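Local coordinates for protein chitin elicitor receptor kinase 1 (Arabidopsis thaliana, PDB 4EBY) that probably senses chitin oligomers through its LysM ectodomain and is activated as a plant immune receptor by chitin-induced dimerization, at residues A8-Y13 with A98-M103; G76-Y81 with N124-C129. All blocks are in the same frame, centred on the assembly; numbering follows the deposited sequence.

Contact 1 (A8-Y13 with A98-M103). With NAG (2-acetamido-2-deoxy-beta-D-glucopyranose), chain C; NAG (2-acetamido-2-deoxy-beta-D-glucopyranose), chain D.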
loop_
_atom_site.group_PDB
_atom_site.type_symbol
_atom_site.label_atom_id
_atom_site.label_comp_id
_atom_site.label_asym_id
_atom_site.label_seq_id
_atom_site.Cartn_x
_atom_site.Cartn_y
_atom_site.Cartn_z
ATOM N N ALA A 8 2.808 -8.317 -1.451
ATOM C CA ALA A 8 1.578 -7.665 -1.057
ATOM C C ALA A 8 1.297 -6.587 -2.092
ATOM O O ALA A 8 2.129 -6.346 -2.989
ATOM C CB ALA A 8 1.707 -7.045 0.354
ATOM N N LEU A 9 0.134 -5.949 -1.992
ATOM C CA LEU A 9 -0.223 -4.862 -2.918
ATOM C C LEU A 9 -0.521 -3.619 -2.096
ATOM O O LEU A 9 -1.127 -3.717 -1.026
ATOM C CB LEU A 9 -1.457 -5.234 -3.738
ATOM C CG LEU A 9 -1.276 -6.398 -4.709
ATOM C CD1 LEU A 9 -2.613 -6.849 -5.244
ATOM C CD2 LEU A 9 -0.374 -5.942 -5.857
ATOM N N ALA A 10 -0.069 -2.458 -2.566
ATOM C CA ALA A 10 -0.396 -1.197 -1.904
ATOM C C ALA A 10 -1.418 -0.440 -2.739
ATOM O O ALA A 10 -1.281 -0.338 -3.960
ATOM C CB ALA A 10 0.868 -0.338 -1.715
ATOM N N SER A 11 -2.441 0.095 -2.091
ATOM C CA SER A 11 -3.456 0.868 -2.800
ATOM C C SER A 11 -3.155 2.345 -2.700
ATOM O O SER A 11 -3.209 2.920 -1.608
ATOM C CB SER A 11 -4.842 0.594 -2.202
ATOM O OG SER A 11 -5.837 1.332 -2.908
ATOM N N TYR A 12 -2.801 2.943 -3.840
ATOM C CA TYR A 12 -2.361 4.335 -3.869
ATOM C C TYR A 12 -3.422 5.214 -4.537
ATOM O O TYR A 12 -3.597 5.177 -5.752
ATOM C CB TYR A 12 -1.033 4.396 -4.643
ATOM C CG TYR A 12 -0.244 5.676 -4.502
ATOM C CD1 TYR A 12 0.992 5.680 -3.866
ATOM C CD2 TYR A 12 -0.732 6.876 -5.012
ATOM C CE1 TYR A 12 1.741 6.869 -3.758
ATOM C CE2 TYR A 12 -0.014 8.048 -4.886
ATOM C CZ TYR A 12 1.208 8.041 -4.255
ATOM O OH TYR A 12 1.914 9.230 -4.174
ATOM N N TYR A 13 -4.107 6.037 -3.747
ATOM C CA TYR A 13 -5.162 6.903 -4.263
ATOM C C TYR A 13 -4.578 8.127 -4.976
ATOM O O TYR A 13 -3.602 8.714 -4.502
ATOM C CB TYR A 13 -6.063 7.348 -3.112
ATOM C CG TYR A 13 -7.163 8.283 -3.537
ATOM C CD1 TYR A 13 -8.336 7.791 -4.085
ATOM C CD2 TYR A 13 -7.026 9.663 -3.391
ATOM C CE1 TYR A 13 -9.356 8.646 -4.497
ATOM C CE2 TYR A 13 -8.049 10.529 -3.789
ATOM C CZ TYR A 13 -9.208 10.010 -4.339
ATOM O OH TYR A 13 -10.229 10.863 -4.733
ATOM N N ALA A 98 0.499 8.629 0.168
ATOM C CA ALA A 98 -0.948 8.456 0.070
ATOM C C ALA A 98 -1.542 7.664 1.237
ATOM O O ALA A 98 -2.376 6.772 1.045
ATOM C CB ALA A 98 -1.301 7.777 -1.257
ATOM N N ASN A 99 -1.095 8.016 2.434
ATOM C CA ASN A 99 -1.547 7.370 3.679
ATOM C C ASN A 99 -1.223 5.895 3.844
ATOM O O ASN A 99 -1.809 5.216 4.713
ATOM C CB ASN A 99 -3.023 7.660 3.931
ATOM C CG ASN A 99 -3.282 9.138 4.076
ATOM O OD1 ASN A 99 -2.584 9.825 4.835
ATOM N ND2 ASN A 99 -4.262 9.646 3.314
ATOM N N LEU A 100 -0.265 5.405 3.054
ATOM C CA LEU A 100 0.224 4.040 3.227
ATOM C C LEU A 100 1.178 3.964 4.405
ATOM O O LEU A 100 1.461 2.881 4.909
ATOM C CB LEU A 100 0.925 3.549 1.959
ATOM C CG LEU A 100 0.015 3.333 0.750
ATOM C CD1 LEU A 100 0.854 3.354 -0.512
ATOM C CD2 LEU A 100 -0.749 1.994 0.897
ATOM N N THR A 101 1.688 5.123 4.818
ATOM C CA THR A 101 2.477 5.237 6.050
ATOM C C THR A 101 1.919 6.383 6.893
ATOM O O THR A 101 0.966 7.045 6.478
ATOM C CB THR A 101 3.986 5.419 5.733
ATOM O OG1 THR A 101 4.768 5.146 6.907
ATOM C CG2 THR A 101 4.275 6.849 5.221
ATOM N N THR A 102 2.473 6.595 8.094
ATOM C CA THR A 102 2.012 7.689 8.950
ATOM C C THR A 102 3.164 8.608 9.311
ATOM O O THR A 102 4.326 8.198 9.299
ATOM C CB THR A 102 1.389 7.181 10.263
ATOM O OG1 THR A 102 2.390 6.528 11.055
ATOM C CG2 THR A 102 0.247 6.216 9.973
ATOM N N MET A 103 2.832 9.841 9.663
ATOM C CA MET A 103 3.867 10.790 10.032
ATOM C C MET A 103 4.558 10.339 11.304
ATOM O O MET A 103 5.765 10.508 11.444
ATOM C CB MET A 103 3.302 12.199 10.185
ATOM C CG MET A 103 2.175 12.318 11.162
ATOM S SD MET A 103 1.605 14.023 11.179
ATOM C CE MET A 103 3.091 14.803 11.791
HETATM C C1 NAG C . -4.439 11.082 3.413
HETATM C C2 NAG C . -5.131 11.511 2.112
HETATM C C3 NAG C . -5.494 13.000 2.157
HETATM C C4 NAG C . -6.186 13.396 3.456
HETATM C C5 NAG C . -5.468 12.793 4.660
HETATM C C6 NAG C . -6.210 13.055 5.968
HETATM C C7 NAG C . -4.608 10.619 -0.114
HETATM C C8 NAG C . -3.633 10.570 -1.270
HETATM N N2 NAG C . -4.244 11.277 0.993
HETATM O O3 NAG C . -6.305 13.361 1.049
HETATM O O4 NAG C . -6.167 14.807 3.572
HETATM O O5 NAG C . -5.320 11.396 4.487
HETATM O O6 NAG C . -7.489 12.453 5.893
HETATM O O7 NAG C . -5.696 10.052 -0.214
HETATM C C1 NAG D . 2.786 -1.200 11.297
HETATM C C2 NAG D . 2.393 0.205 11.765
HETATM C C3 NAG D . 2.999 0.546 13.124
HETATM C C4 NAG D . 2.832 -0.582 14.119
HETATM C C5 NAG D . 3.175 -1.930 13.490
HETATM C C6 NAG D . 2.914 -3.088 14.447
HETATM C C7 NAG D . 2.205 1.835 9.955
HETATM C C8 NAG D . 2.966 2.858 9.114
HETATM N N2 NAG D . 2.925 1.195 10.846
HETATM O O3 NAG D . 2.429 1.732 13.645
HETATM O O4 NAG D . 3.703 -0.325 15.206
HETATM O O5 NAG D . 2.421 -2.121 12.308
HETATM O O6 NAG D . 1.561 -3.133 14.840
HETATM O O7 NAG D . 1.008 1.604 9.780
HETATM O O HOH W 1 -3.907 5.500 -0.874
#
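Ala98 sets its methyl squarely on the ring of Tyr12: CB lies 3.7 Å from the ring centroid and 5° off the normal, a CH-pi contact over one face. A small residue suits this place, since the loop backbone can come close behind the methyl. The ring is presented by a first torsion that holds Tyr12 CG anti to the backbone N (chi1 -166°), and its OH end is held by a hydrogen bond to the carbonyl of Asn96. Leu100 packs next along the strand, its CD1 4.1 Å from Tyr12 CD1, the two side chains crossing at about a right angle. The branched end of Leu100 straddles Ala10, whose CB is 3.9 Å from Leu100 CD2, while the same CD2 lies 3.6 Å from the carbonyl oxygen of Ser11. No direct hydrogen bond joins strand and loop; the polar link is a bridge through one water, which donates to Ser11 O and to Ala98 O at 2.8 Å each and accepts from Tyr13 N. Toward Tyr13 the packing gives way to sugar. Asn99 ND2 is covalently bonded to C1 of an N-acetylglucosamine, the mark of N-glycosylation, and the acetamido methyl C8 of that sugar reaches Ala98 CB at 3.6 Å. Tyr13, partly exposed, has CD2 3.5 Å from the acetamido oxygen O7, which approaches its ring obliquely, and makes a cation-pi contact with Arg149. The loop joins helices 89-96 and 103-109 of a LysM unit, Thr102 capping the latter, and abuts strand 8-13, which runs between strands 60-70 and 143-147.

Contact 2 (G76-Y81 with N124-C129). With NAG (2-acetamido-2-deoxy-beta-D-glucopyranose), chain E; NAG (2-acetamido-2-deoxy-beta-D-glucopyranose), chain D.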
loop_
_atom_site.group_PDB
_atom_site.type_symbol
_atom_site.label_atom_id
_atom_site.label_comp_id
_atom_site.label_asym_id
_atom_site.label_seq_id
_atom_site.Cartn_x
_atom_site.Cartn_y
_atom_site.Cartn_z
ATOM N N GLY A 76 5.754 -6.057 7.083
ATOM C CA GLY A 76 5.812 -4.785 6.382
ATOM C C GLY A 76 6.979 -4.696 5.424
ATOM O O GLY A 76 7.695 -5.671 5.180
ATOM N N HIS A 77 7.157 -3.509 4.860
ATOM C CA HIS A 77 8.293 -3.282 3.980
ATOM C C HIS A 77 8.870 -1.890 4.189
ATOM O O HIS A 77 8.110 -0.933 4.321
ATOM C CB HIS A 77 7.862 -3.426 2.529
ATOM C CG HIS A 77 8.989 -3.248 1.566
ATOM N ND1 HIS A 77 10.023 -4.157 1.479
ATOM C CD2 HIS A 77 9.270 -2.255 0.699
ATOM C CE1 HIS A 77 10.882 -3.739 0.562
ATOM N NE2 HIS A 77 10.464 -2.574 0.092
ATOM N N ASN A 78 10.201 -1.795 4.195
ATOM C CA ASN A 78 10.898 -0.504 4.227
ATOM C C ASN A 78 11.152 0.019 2.806
ATOM O O ASN A 78 12.070 -0.447 2.118
ATOM C CB ASN A 78 12.253 -0.632 4.924
ATOM C CG ASN A 78 12.144 -1.071 6.372
ATOM O OD1 ASN A 78 11.144 -0.809 7.043
ATOM N ND2 ASN A 78 13.195 -1.759 6.848
ATOM N N PHE A 79 10.337 0.974 2.374
ATOM C CA PHE A 79 10.660 1.723 1.154
ATOM C C PHE A 79 11.701 2.783 1.468
ATOM O O PHE A 79 12.037 3.043 2.634
ATOM C CB PHE A 79 9.416 2.381 0.559
ATOM C CG PHE A 79 8.392 1.405 0.070
ATOM C CD1 PHE A 79 8.551 0.797 -1.165
ATOM C CD2 PHE A 79 7.282 1.094 0.837
ATOM C CE1 PHE A 79 7.618 -0.112 -1.629
ATOM C CE2 PHE A 79 6.331 0.201 0.378
ATOM C CZ PHE A 79 6.499 -0.411 -0.869
ATOM N N SER A 80 12.251 3.392 0.411
ATOM C CA SER A 80 13.220 4.462 0.594
ATOM C C SER A 80 12.756 5.678 -0.201
ATOM O O SER A 80 12.228 5.548 -1.312
ATOM C CB SER A 80 14.616 4.027 0.134
ATOM O OG SER A 80 15.154 3.020 0.979
ATOM N N TYR A 81 12.956 6.860 0.368
ATOM C CA TYR A 81 12.448 8.090 -0.228
ATOM C C TYR A 81 13.498 9.181 -0.186
ATOM O O TYR A 81 14.029 9.497 0.872
ATOM C CB TYR A 81 11.174 8.559 0.501
ATOM C CG TYR A 81 10.687 9.884 -0.007
ATOM C CD1 TYR A 81 10.020 9.973 -1.229
ATOM C CD2 TYR A 81 10.912 11.053 0.711
ATOM C CE1 TYR A 81 9.604 11.192 -1.710
ATOM C CE2 TYR A 81 10.488 12.288 0.233
ATOM C CZ TYR A 81 9.842 12.343 -0.976
ATOM O OH TYR A 81 9.436 13.565 -1.453
ATOM N N ASN A 124 13.633 6.222 5.570
ATOM C CA ASN A 124 13.119 4.865 5.689
ATOM C C ASN A 124 11.611 4.977 5.893
ATOM O O ASN A 124 11.155 5.617 6.845
ATOM C CB ASN A 124 13.792 4.204 6.895
ATOM C CG ASN A 124 13.411 2.742 7.061
ATOM O OD1 ASN A 124 12.239 2.392 7.044
ATOM N ND2 ASN A 124 14.416 1.883 7.222
ATOM N N VAL A 125 10.844 4.411 4.955
ATOM C CA VAL A 125 9.383 4.556 4.953
ATOM C C VAL A 125 8.719 3.204 5.121
ATOM O O VAL A 125 8.796 2.366 4.224
ATOM C CB VAL A 125 8.914 5.146 3.614
ATOM C CG1 VAL A 125 7.399 5.309 3.617
ATOM C CG2 VAL A 125 9.597 6.512 3.351
ATOM N N LEU A 126 8.083 2.981 6.274
ATOM C CA LEU A 126 7.453 1.693 6.549
ATOM C C LEU A 126 6.012 1.640 6.069
ATOM O O LEU A 126 5.189 2.495 6.407
ATOM C CB LEU A 126 7.501 1.416 8.065
ATOM C CG LEU A 126 6.788 0.135 8.484
ATOM C CD1 LEU A 126 7.480 -1.056 7.846
ATOM C CD2 LEU A 126 6.788 0.029 10.027
ATOM N N VAL A 127 5.700 0.618 5.281
ATOM C CA VAL A 127 4.320 0.360 4.903
ATOM C C VAL A 127 4.025 -1.080 5.332
ATOM O O VAL A 127 4.771 -2.008 4.976
ATOM C CB VAL A 127 4.150 0.490 3.376
ATOM C CG1 VAL A 127 2.766 0.057 2.951
ATOM C CG2 VAL A 127 4.414 1.957 2.915
ATOM N N ASN A 128 2.952 -1.271 6.092
ATOM C CA ASN A 128 2.653 -2.599 6.608
ATOM C C ASN A 128 1.895 -3.438 5.591
ATOM O O ASN A 128 1.387 -2.917 4.589
ATOM C CB ASN A 128 1.856 -2.468 7.895
ATOM C CG ASN A 128 2.702 -1.975 9.039
ATOM O OD1 ASN A 128 3.936 -2.094 9.011
ATOM N ND2 ASN A 128 2.034 -1.445 10.079
ATOM N N CYS A 129 1.845 -4.748 5.838
ATOM C CA CYS A 129 1.141 -5.638 4.918
ATOM C C CYS A 129 0.622 -6.827 5.691
ATOM O O CYS A 129 0.904 -6.966 6.877
ATOM C CB CYS A 129 2.083 -6.111 3.801
ATOM S SG CYS A 129 3.702 -6.787 4.359
HETATM C C1 NAG E . 13.379 -1.766 8.289
HETATM C C2 NAG E . 14.238 -2.997 8.607
HETATM C C3 NAG E . 14.493 -3.033 10.108
HETATM C C4 NAG E . 15.151 -1.730 10.534
HETATM C C5 NAG E . 14.360 -0.524 10.056
HETATM C C6 NAG E . 15.113 0.765 10.387
HETATM C C7 NAG E . 14.229 -5.180 7.492
HETATM C C8 NAG E . 13.391 -6.352 7.036
HETATM N N2 NAG E . 13.603 -4.242 8.207
HETATM O O3 NAG E . 15.320 -4.138 10.431
HETATM O O4 NAG E . 15.206 -1.641 11.936
HETATM O O5 NAG E . 14.111 -0.618 8.669
HETATM O O6 NAG E . 16.335 0.854 9.674
HETATM O O7 NAG E . 15.427 -5.128 7.203
HETATM C C1 NAG D . 2.786 -1.200 11.297
HETATM C C2 NAG D . 2.393 0.205 11.765
HETATM C C3 NAG D . 2.999 0.546 13.124
HETATM C C4 NAG D . 2.832 -0.582 14.119
HETATM C C5 NAG D . 3.175 -1.930 13.490
HETATM C C6 NAG D . 2.914 -3.088 14.447
HETATM C C7 NAG D . 2.205 1.835 9.955
HETATM C C8 NAG D . 2.966 2.858 9.114
HETATM N N2 NAG D . 2.925 1.195 10.846
HETATM O O3 NAG D . 2.429 1.732 13.645
HETATM O O4 NAG D . 3.703 -0.325 15.206
HETATM O O5 NAG D . 2.421 -2.121 12.308
HETATM O O6 NAG D . 1.561 -3.133 14.840
HETATM O O7 NAG D . 1.008 1.604 9.780
#
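Val127 meets the Phe79 ring at its edge, where Phe79 CE2 is 3.6 Å from Val127 CG2 and Val125 O also lies near the ring plane. The imidazole of His77 stands edge-on over one face of the Phe79 ring, its CD2 3.4 Å above the ring plane, an edge-to-face arrangement with Phe79 CD1 in the imidazole plane; His77 ND1 is hydrogen-bonded to Glu68. These groups line one side of the antiparallel strand pair of a LysM domain, whose beta-alpha-alpha-beta order places two helices between the strands. Val125 extends the apolar side, touching Tyr81 CB with CG2; beta-branched valines suit such strands, and Leu106 of helix 103-109 packs on Val125. Two hydrogen-bonded pairs, His77 with Val127 and Phe79 with Val125, tie the backbones together. The Val127 N to His77 O bond is 3.0 Å long and nearly straight at 170°. Where Gly76 faces Asn128 the strands draw to a CA-CA distance of 3.8 Å, leaving scant room for a side chain: a beta carbon on Gly76 would run into Asn128 OD1. The opposite side, with Asn78, Leu126 and Asn128, bears the sugars. Asn78 and Asn128 each carry an N-acetylglucosamine joined covalently from ND2 to C1. The amides of Asn78 and Asn124 are turned 68° apart, and their two OD1 acceptors, close together, both look to Arg109, whose bond to Asn78 is weak. With CG anti to the backbone N (chi1 -176°), Asn124 reaches across to the glycan: its ND2 donates to the ring oxygen O5 of the sugar on Asn78 at 2.9 Å.

Overall arrangement
Both contacts are largely buried, but contact 1 lies nearer the centre of the chain, whereas contact 2 includes strand 122-128 at the margin of the same sheet. Their chemistry differs accordingly. Contact 1 sets a helix-linking loop against a strand by apolar packing and a bridging water; contact 2 zips two strands together with direct backbone bonds. They meet where Thr101 OG1 and Leu126 O make a probable hydrogen bond of 2.7 Å and Ala8 packs on Cys129, whose disulfide to Cys67 ties the end of contact 2 to strand 60-70. Glycans fringe both, and the sugar on Asn128 touches residues of each.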